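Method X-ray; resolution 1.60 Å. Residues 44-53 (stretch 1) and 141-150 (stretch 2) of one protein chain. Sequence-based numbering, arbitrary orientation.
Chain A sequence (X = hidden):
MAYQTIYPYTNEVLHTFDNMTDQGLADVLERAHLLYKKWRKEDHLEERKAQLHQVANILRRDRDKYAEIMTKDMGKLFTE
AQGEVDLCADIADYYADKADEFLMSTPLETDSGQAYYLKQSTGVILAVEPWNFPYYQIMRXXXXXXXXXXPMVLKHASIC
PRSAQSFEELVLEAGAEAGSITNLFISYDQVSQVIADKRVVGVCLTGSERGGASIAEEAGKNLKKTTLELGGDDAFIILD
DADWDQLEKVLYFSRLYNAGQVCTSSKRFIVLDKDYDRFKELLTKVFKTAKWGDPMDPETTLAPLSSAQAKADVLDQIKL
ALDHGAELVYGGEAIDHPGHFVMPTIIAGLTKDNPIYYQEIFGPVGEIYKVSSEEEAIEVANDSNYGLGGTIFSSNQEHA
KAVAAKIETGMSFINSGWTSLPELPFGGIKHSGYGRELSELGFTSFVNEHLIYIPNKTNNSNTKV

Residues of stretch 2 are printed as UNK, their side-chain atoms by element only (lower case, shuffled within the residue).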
ATOM      1  N   HIS A  44      -7.190 -13.805 -22.022  1.00 14.68           N
ATOM      2  CA  HIS A  44      -7.430 -15.142 -21.495  1.00 13.65           C
ATOM      3  C   HIS A  44      -8.300 -15.082 -20.248  1.00 11.31           C
ATOM      4  O   HIS A  44      -8.364 -16.048 -19.481  1.00 11.12           O
ATOM      5  CB  HIS A  44      -6.102 -15.832 -21.172  1.00 11.97           C
ATOM      6  CG  HIS A  44      -5.285 -16.164 -22.382  1.00 16.38           C
ATOM      7  ND1 HIS A  44      -5.430 -17.347 -23.076  1.00 17.32           N
ATOM      8  CD2 HIS A  44      -4.327 -15.461 -23.030  1.00 14.55           C
ATOM      9  CE1 HIS A  44      -4.589 -17.361 -24.094  1.00 16.23           C
ATOM     10  NE2 HIS A  44      -3.910 -16.229 -24.091  1.00 17.61           N
ATOM     11  N   LEU A  45      -8.978 -13.954 -20.049  1.00 11.69           N
ATOM     12  CA  LEU A  45      -9.812 -13.771 -18.861  1.00 11.61           C
ATOM     13  C   LEU A  45     -10.886 -14.845 -18.684  1.00 11.93           C
ATOM     14  O   LEU A  45     -11.030 -15.402 -17.593  1.00 10.46           O
ATOM     15  CB  LEU A  45     -10.464 -12.386 -18.855  1.00 13.67           C
ATOM     16  CG  LEU A  45     -11.435 -12.127 -17.695  1.00 12.63           C
ATOM     17  CD1 LEU A  45     -10.737 -12.261 -16.337  1.00  9.22           C
ATOM     18  CD2 LEU A  45     -12.068 -10.758 -17.836  1.00 11.64           C
ATOM     19  N   GLU A  46     -11.642 -15.139 -19.740  1.00 13.63           N
ATOM     20  CA  GLU A  46     -12.690 -16.159 -19.626  1.00 14.37           C
ATOM     21  C   GLU A  46     -12.124 -17.533 -19.246  1.00 12.71           C
ATOM     22  O   GLU A  46     -12.737 -18.262 -18.463  1.00 13.48           O
ATOM     23  CB  GLU A  46     -13.524 -16.243 -20.913  1.00 14.59           C
ATOM     24  CG  GLU A  46     -14.415 -15.024 -21.143  1.00 15.61           C
ATOM     25  CD  GLU A  46     -15.404 -14.795 -20.007  1.00 18.47           C
ATOM     26  OE1 GLU A  46     -15.921 -15.788 -19.456  1.00 25.87           O
ATOM     27  OE2 GLU A  46     -15.673 -13.624 -19.674  1.00 27.29           O
ATOM     28  N   GLU A  47     -10.956 -17.881 -19.783  1.00 10.58           N
ATOM     29  CA  GLU A  47     -10.299 -19.120 -19.396  1.00 11.33           C
ATOM     30  C   GLU A  47      -9.956 -19.113 -17.910  1.00 10.24           C
ATOM     31  O   GLU A  47     -10.193 -20.095 -17.208  1.00 11.44           O
ATOM     32  CB  GLU A  47      -9.026 -19.337 -20.208  1.00 11.66           C
ATOM     33  CG  GLU A  47      -9.263 -19.678 -21.660  1.00 16.13           C
ATOM     34  CD  GLU A  47      -7.969 -19.779 -22.434  1.00 19.53           C
ATOM     35  OE1 GLU A  47      -6.948 -19.222 -21.972  1.00 21.12           O
ATOM     36  OE2 GLU A  47      -7.964 -20.422 -23.500  1.00 28.07           O
ATOM     37  N   ARG A  48      -9.397 -18.010 -17.427  1.00 11.93           N
ATOM     38  CA  ARG A  48      -9.037 -17.950 -16.013  1.00  8.66           C
ATOM     39  C   ARG A  48     -10.278 -18.002 -15.126  1.00 10.42           C
ATOM     40  O   ARG A  48     -10.257 -18.631 -14.071  1.00  9.85           O
ATOM     41  CB  ARG A  48      -8.164 -16.727 -15.690  1.00  8.33           C
ATOM     42  CG  ARG A  48      -6.804 -16.775 -16.364  1.00  9.56           C
ATOM     43  CD  ARG A  48      -5.811 -15.754 -15.778  1.00  8.13           C
ATOM     44  NE  ARG A  48      -6.350 -14.401 -15.752  1.00  8.76           N
ATOM     45  CZ  ARG A  48      -6.300 -13.563 -16.784  1.00  8.80           C
ATOM     46  NH1 ARG A  48      -5.739 -13.946 -17.933  1.00  9.98           N
ATOM     47  NH2 ARG A  48      -6.824 -12.349 -16.675  1.00  8.70           N
ATOM     48  N   LYS A  49     -11.366 -17.366 -15.552  1.00  8.69           N
ATOM     49  CA  LYS A  49     -12.608 -17.443 -14.784  1.00  9.00           C
ATOM     50  C   LYS A  49     -13.079 -18.887 -14.675  1.00  9.72           C
ATOM     51  O   LYS A  49     -13.445 -19.350 -13.595  1.00 10.17           O
ATOM     52  CB  LYS A  49     -13.707 -16.575 -15.410  1.00 10.15           C
ATOM     53  CG  LYS A  49     -13.495 -15.081 -15.177  1.00 10.13           C
ATOM     54  CD  LYS A  49     -14.287 -14.237 -16.158  1.00 12.82           C
ATOM     55  CE  LYS A  49     -15.776 -14.495 -16.058  1.00 16.83           C
ATOM     56  NZ  LYS A  49     -16.548 -13.574 -16.953  1.00 18.51           N
ATOM     57  N   ALA A  50     -13.069 -19.596 -15.798  1.00 11.41           N
ATOM     58  CA  ALA A  50     -13.502 -20.989 -15.810  1.00 10.25           C
ATOM     59  C   ALA A  50     -12.571 -21.860 -14.976  1.00 10.88           C
ATOM     60  O   ALA A  50     -13.019 -22.767 -14.273  1.00 11.60           O
ATOM     61  CB  ALA A  50     -13.568 -21.510 -17.240  1.00 12.64           C
ATOM     62  N   GLN A  51     -11.273 -21.603 -15.076  1.00 10.11           N
ATOM     63  CA  GLN A  51     -10.294 -22.371 -14.317  1.00  8.77           C
ATOM     64  C   GLN A  51     -10.447 -22.156 -12.813  1.00 11.35           C
ATOM     65  O   GLN A  51     -10.309 -23.095 -12.034  1.00  8.79           O
ATOM     66  CB  GLN A  51      -8.876 -22.027 -14.787  1.00 10.96           C
ATOM     67  CG  GLN A  51      -8.555 -22.584 -16.178  1.00 10.81           C
ATOM     68  CD  GLN A  51      -7.493 -21.788 -16.898  1.00 10.99           C
ATOM     69  OE1 GLN A  51      -6.839 -20.934 -16.306  1.00 10.66           O
ATOM     70  NE2 GLN A  51      -7.317 -22.058 -18.193  1.00 13.13           N
ATOM     71  N   LEU A  52     -10.745 -20.927 -12.404  1.00  9.73           N
ATOM     72  CA  LEU A  52     -10.965 -20.646 -10.983  1.00  8.50           C
ATOM     73  C   LEU A  52     -12.244 -21.308 -10.453  1.00  9.00           C
ATOM     74  O   LEU A  52     -12.271 -21.827  -9.341  1.00  8.67           O
ATOM     75  CB  LEU A  52     -10.969 -19.131 -10.719  1.00  8.54           C
ATOM     76  CG  LEU A  52     -10.946 -18.700  -9.253  1.00  7.82           C
ATOM     77  CD1 LEU A  52      -9.762 -19.312  -8.507  1.00  7.18           C
ATOM     78  CD2 LEU A  52     -10.920 -17.175  -9.158  1.00  6.22           C
ATOM     79  N   HIS A  53     -13.303 -21.302 -11.251  1.00  8.80           N
ATOM     80  CA  HIS A  53     -14.473 -22.097 -10.910  1.00  9.12           C
ATOM     81  C   HIS A  53     -14.122 -23.584 -10.780  1.00  9.37           C
ATOM     82  O   HIS A  53     -14.667 -24.273  -9.921  1.00  9.72           O
ATOM     83  CB  HIS A  53     -15.583 -21.890 -11.940  1.00  7.14           C
ATOM     84  CG  HIS A  53     -16.353 -20.619 -11.759  1.00  9.78           C
ATOM     85  ND1 HIS A  53     -16.946 -20.275 -10.563  1.00 10.64           N
ATOM     86  CD2 HIS A  53     -16.646 -19.620 -12.625  1.00 10.04           C
ATOM     87  CE1 HIS A  53     -17.572 -19.118 -10.700  1.00 10.56           C
ATOM     88  NE2 HIS A  53     -17.406 -18.700 -11.943  1.00 11.74           N
ATOM     89  N   UNK A 141      -5.507 -14.471  -1.607  1.00  6.34           N
ATOM     90  CA  UNK A 141      -4.685 -13.692  -2.528  1.00  8.15           C
ATOM     91  C   UNK A 141      -4.546 -14.319  -3.907  1.00  7.79           C
ATOM     92  O   UNK A 141      -4.431 -13.592  -4.893  1.00  7.36           O
ATOM     93  c   UNK A 141      -3.448 -12.459  -0.744  1.00  7.07           C
ATOM     94  c   UNK A 141      -2.538 -14.615  -1.559  1.00  5.85           C
ATOM     95  c   UNK A 141      -3.291 -13.358  -1.943  1.00  6.12           C
ATOM     96  N   UNK A 142      -4.572 -15.652  -3.997  1.00  6.67           N
ATOM     97  CA  UNK A 142      -4.504 -16.276  -5.312  1.00  5.30           C
ATOM     98  C   UNK A 142      -5.723 -15.928  -6.174  1.00  5.95           C
ATOM     99  O   UNK A 142      -5.570 -15.583  -7.349  1.00  6.70           O
ATOM    100  c   UNK A 142      -4.350 -17.798  -5.211  1.00  5.91           C
ATOM    101  c   UNK A 142      -5.656 -19.224  -6.810  1.00  6.41           C
ATOM    102  c   UNK A 142      -4.830 -19.727  -9.005  1.00  8.56           C
ATOM    103  c   UNK A 142      -4.511 -18.492  -6.530  1.00  6.95           C
ATOM    104  c   UNK A 142      -3.530 -18.376  -7.506  1.00  8.21           C
ATOM    105  c   UNK A 142      -3.681 -18.996  -8.744  1.00  9.33           C
ATOM    106  c   UNK A 142      -5.815 -19.837  -8.050  1.00  7.12           C
ATOM    107  N   UNK A 143      -6.924 -16.038  -5.608  1.00  8.01           N
ATOM    108  CA  UNK A 143      -8.139 -15.830  -6.406  1.00  6.95           C
ATOM    109  C   UNK A 143      -8.171 -14.463  -7.110  1.00  8.13           C
ATOM    110  O   UNK A 143      -8.333 -14.408  -8.333  1.00  8.40           O
ATOM    111  c   UNK A 143      -9.414 -16.067  -5.576  1.00  7.30           C
ATOM    112  N   UNK A 144      -7.994 -13.355  -6.358  1.00  7.39           N
ATOM    113  CA  UNK A 144      -8.052 -12.074  -7.077  1.00  7.22           C
ATOM    114  C   UNK A 144      -6.867 -11.827  -8.018  1.00  6.78           C
ATOM    115  O   UNK A 144      -7.046 -11.277  -9.104  1.00  7.72           O
ATOM    116  c   UNK A 144      -7.402 -11.732  -4.794  1.00  6.04           C
ATOM    117  c   UNK A 144      -8.069 -11.036  -5.944  1.00  7.69           C
ATOM    118  c   UNK A 144      -7.863 -13.159  -4.900  1.00  7.47           C
ATOM    119  N   UNK A 145      -5.664 -12.223  -7.624  1.00  6.53           N
ATOM    120  CA  UNK A 145      -4.529 -12.019  -8.506  1.00  6.88           C
ATOM    121  C   UNK A 145      -4.596 -12.854  -9.783  1.00  6.64           C
ATOM    122  O   UNK A 145      -4.221 -12.388 -10.858  1.00  7.77           O
ATOM    123  n   UNK A 145      -2.986 -11.215  -5.545  1.00  8.56           N
ATOM    124  o   UNK A 145      -2.555  -9.943  -7.348  1.00  8.91           O
ATOM    125  c   UNK A 145      -2.881 -11.024  -6.859  1.00  7.90           C
ATOM    126  c   UNK A 145      -3.207 -12.214  -7.754  1.00  7.91           C
ATOM    127  N   UNK A 146      -5.089 -14.081  -9.666  1.00  7.14           N
ATOM    128  CA  UNK A 146      -5.246 -14.938 -10.831  1.00  7.04           C
ATOM    129  C   UNK A 146      -6.237 -14.308 -11.808  1.00  7.94           C
ATOM    130  O   UNK A 146      -5.995 -14.267 -13.023  1.00  7.82           O
ATOM    131  c   UNK A 146      -5.915 -17.300 -11.500  1.00  8.17           C
ATOM    132  c   UNK A 146      -7.340 -18.821 -12.715  1.00 10.09           C
ATOM    133  c   UNK A 146      -7.152 -17.900 -11.696  1.00  8.70           C
ATOM    134  c   UNK A 146      -6.281 -19.153 -13.546  1.00  8.67           C
ATOM    135  c   UNK A 146      -4.859 -17.652 -12.331  1.00  7.88           C
ATOM    136  c   UNK A 146      -5.038 -18.572 -13.354  1.00 10.47           C
ATOM    137  c   UNK A 146      -5.720 -16.315 -10.380  1.00  5.98           C
ATOM    138  N   UNK A 147      -7.344 -13.794 -11.280  1.00  7.58           N
ATOM    139  CA  UNK A 147      -8.340 -13.135 -12.118  1.00  5.92           C
ATOM    140  C   UNK A 147      -7.779 -11.920 -12.894  1.00  7.81           C
ATOM    141  O   UNK A 147      -7.978 -11.813 -14.105  1.00  8.61           O
ATOM    142  c   UNK A 147      -9.604 -12.763 -11.311  1.00  7.01           C
ATOM    143  c   UNK A 147     -10.787 -14.893 -12.121  1.00  8.42           C
ATOM    144  c   UNK A 147     -10.370 -14.034 -10.921  1.00  8.28           C
ATOM    145  c   UNK A 147     -10.494 -11.823 -12.107  1.00  8.47           C
ATOM    146  N   UNK A 148      -7.070 -11.018 -12.216  1.00  8.20           N
ATOM    147  CA  UNK A 148      -6.522  -9.850 -12.924  1.00  8.88           C
ATOM    148  C   UNK A 148      -5.401 -10.242 -13.890  1.00  8.06           C
ATOM    149  O   UNK A 148      -5.166  -9.563 -14.898  1.00 10.00           O
ATOM    150  c   UNK A 148      -6.057  -8.718 -11.977  1.00 11.94           C
ATOM    151  c   UNK A 148      -4.705  -9.036 -11.369  1.00 11.42           C
ATOM    152  c   UNK A 148      -5.967  -7.397 -12.745  1.00 13.13           C
ATOM    153  N   UNK A 149      -4.727 -11.353 -13.602  1.00  6.97           N
ATOM    154  CA  UNK A 149      -3.644 -11.813 -14.455  1.00  8.64           C
ATOM    155  C   UNK A 149      -2.241 -11.600 -13.902  1.00  7.15           C
ATOM    156  O   UNK A 149      -1.299 -11.430 -14.666  1.00  9.63           O
ATOM    157  N   UNK A 150      -2.105 -11.592 -12.579  1.00  7.32           N
ATOM    158  CA  UNK A 150      -0.791 -11.574 -11.930  1.00  7.04           C
ATOM    159  C   UNK A 150      -0.432 -12.995 -11.530  1.00  7.83           C
ATOM    160  O   UNK A 150      -1.026 -13.528 -10.580  1.00  7.01           O
ATOM    161  o   UNK A 150      -0.574  -8.721 -11.896  1.00  7.55           O
ATOM    162  c   UNK A 150      -0.811 -10.742 -10.635  1.00  6.81           C
ATOM    163  n   UNK A 150      -1.537  -8.566  -9.889  1.00  7.48           N
ATOM    164  c   UNK A 150      -0.967  -9.252 -10.869  1.00  6.30           C
TER

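Position 141 has three side-chain carbons, one carrying the other two. They lie out of reach of stretch 1. A fork at CB with no further atoms is valine, Val141.

Position 142 has one carbon followed by a ring of six carbons, with no oxygen on the ring. CB points sideways, but the ring reaches Leu52. This is Phe142. Its CE2 lies 4.0 Å from Leu52 CD1.

Position 143 has a single side-chain carbon. This CB is 4.0 Å from Leu52 CD2, and a lone CB means alanine, Ala143.

Position 144 has three carbons that close a ring onto the backbone N. Its CB points away from stretch 1, and the ring does not touch it. That is proline, Pro144. Its N has no hydrogen to give, and the helix is kinked here, where this N makes no bond to the turn before.

Position 145 has two carbons, the second carrying one oxygen and one nitrogen. They are out of reach of stretch 1. This is a short amide, Asn145. Asn145 ND2 donates to Val141 O at 2.9 Å.

Position 146 again has one carbon and a ring of six carbons. One ring face lies against Arg48 CB, and the edge meets Gln51 and Leu52. It is Phe146. Arg48 CB is 4.1 Å from the Phe146 ring centroid, a CH-pi contact. CZ lies 3.3 Å from Gln51 OE1, and CE2 lies 4.0 Å from Leu52 N.

Position 147 has four carbons, forked at the first, with one arm two carbons long. Its CB points away, but the arms reach Leu45, Lys49 and Leu52. That is isoleucine, Ile147. CG1 is 3.6 Å from Leu52 CD2, CD1 is 4.1 Å from Lys49 CG, and CG2 is 4.3 Å from Leu45 CD1.

Position 148 has three carbons, one carrying two. Its CB points away, and even this atom stays 6.0 Å from Arg48 NH2. It is Val148.

Position 149 has no side-chain atoms. Its CA lies over one face of the Arg48 guanidinium. It is glycine, Gly149. Its phi is positive, the first departure from helical angles. A CB here would be jammed against the carbonyl O of Val148. It would also lie 3.4 Å from Arg48 NH2.

Position 150 has two carbons, the second carrying one oxygen and one nitrogen. Its CB points away, and it makes no contact with stretch 1. It is Asn150. Its ND2 donates to Asn145 OD1 at 3.1 Å.

The two helices run nearly antiparallel, at 158°, with axes 9.3 Å apart at closest approach. Leu52 fits among Phe142, Ala143, Phe146 and Ile147. In return, Ile147 sits among Leu45, Arg48, Lys49 and Leu52. Arg48 adds the polar part at the C-terminal end of the second helix. Its NH2 donates to Ile147 O at 2.9 Å, almost in line at 170°. Its NE makes weak bonds to Phe146 O at 2.8 Å and to Ile147 O at 3.5 Å. Both carbonyls lie near the guanidinium plane, at its edge.

Stretch 2 (141-150) VFAPNFIVGN
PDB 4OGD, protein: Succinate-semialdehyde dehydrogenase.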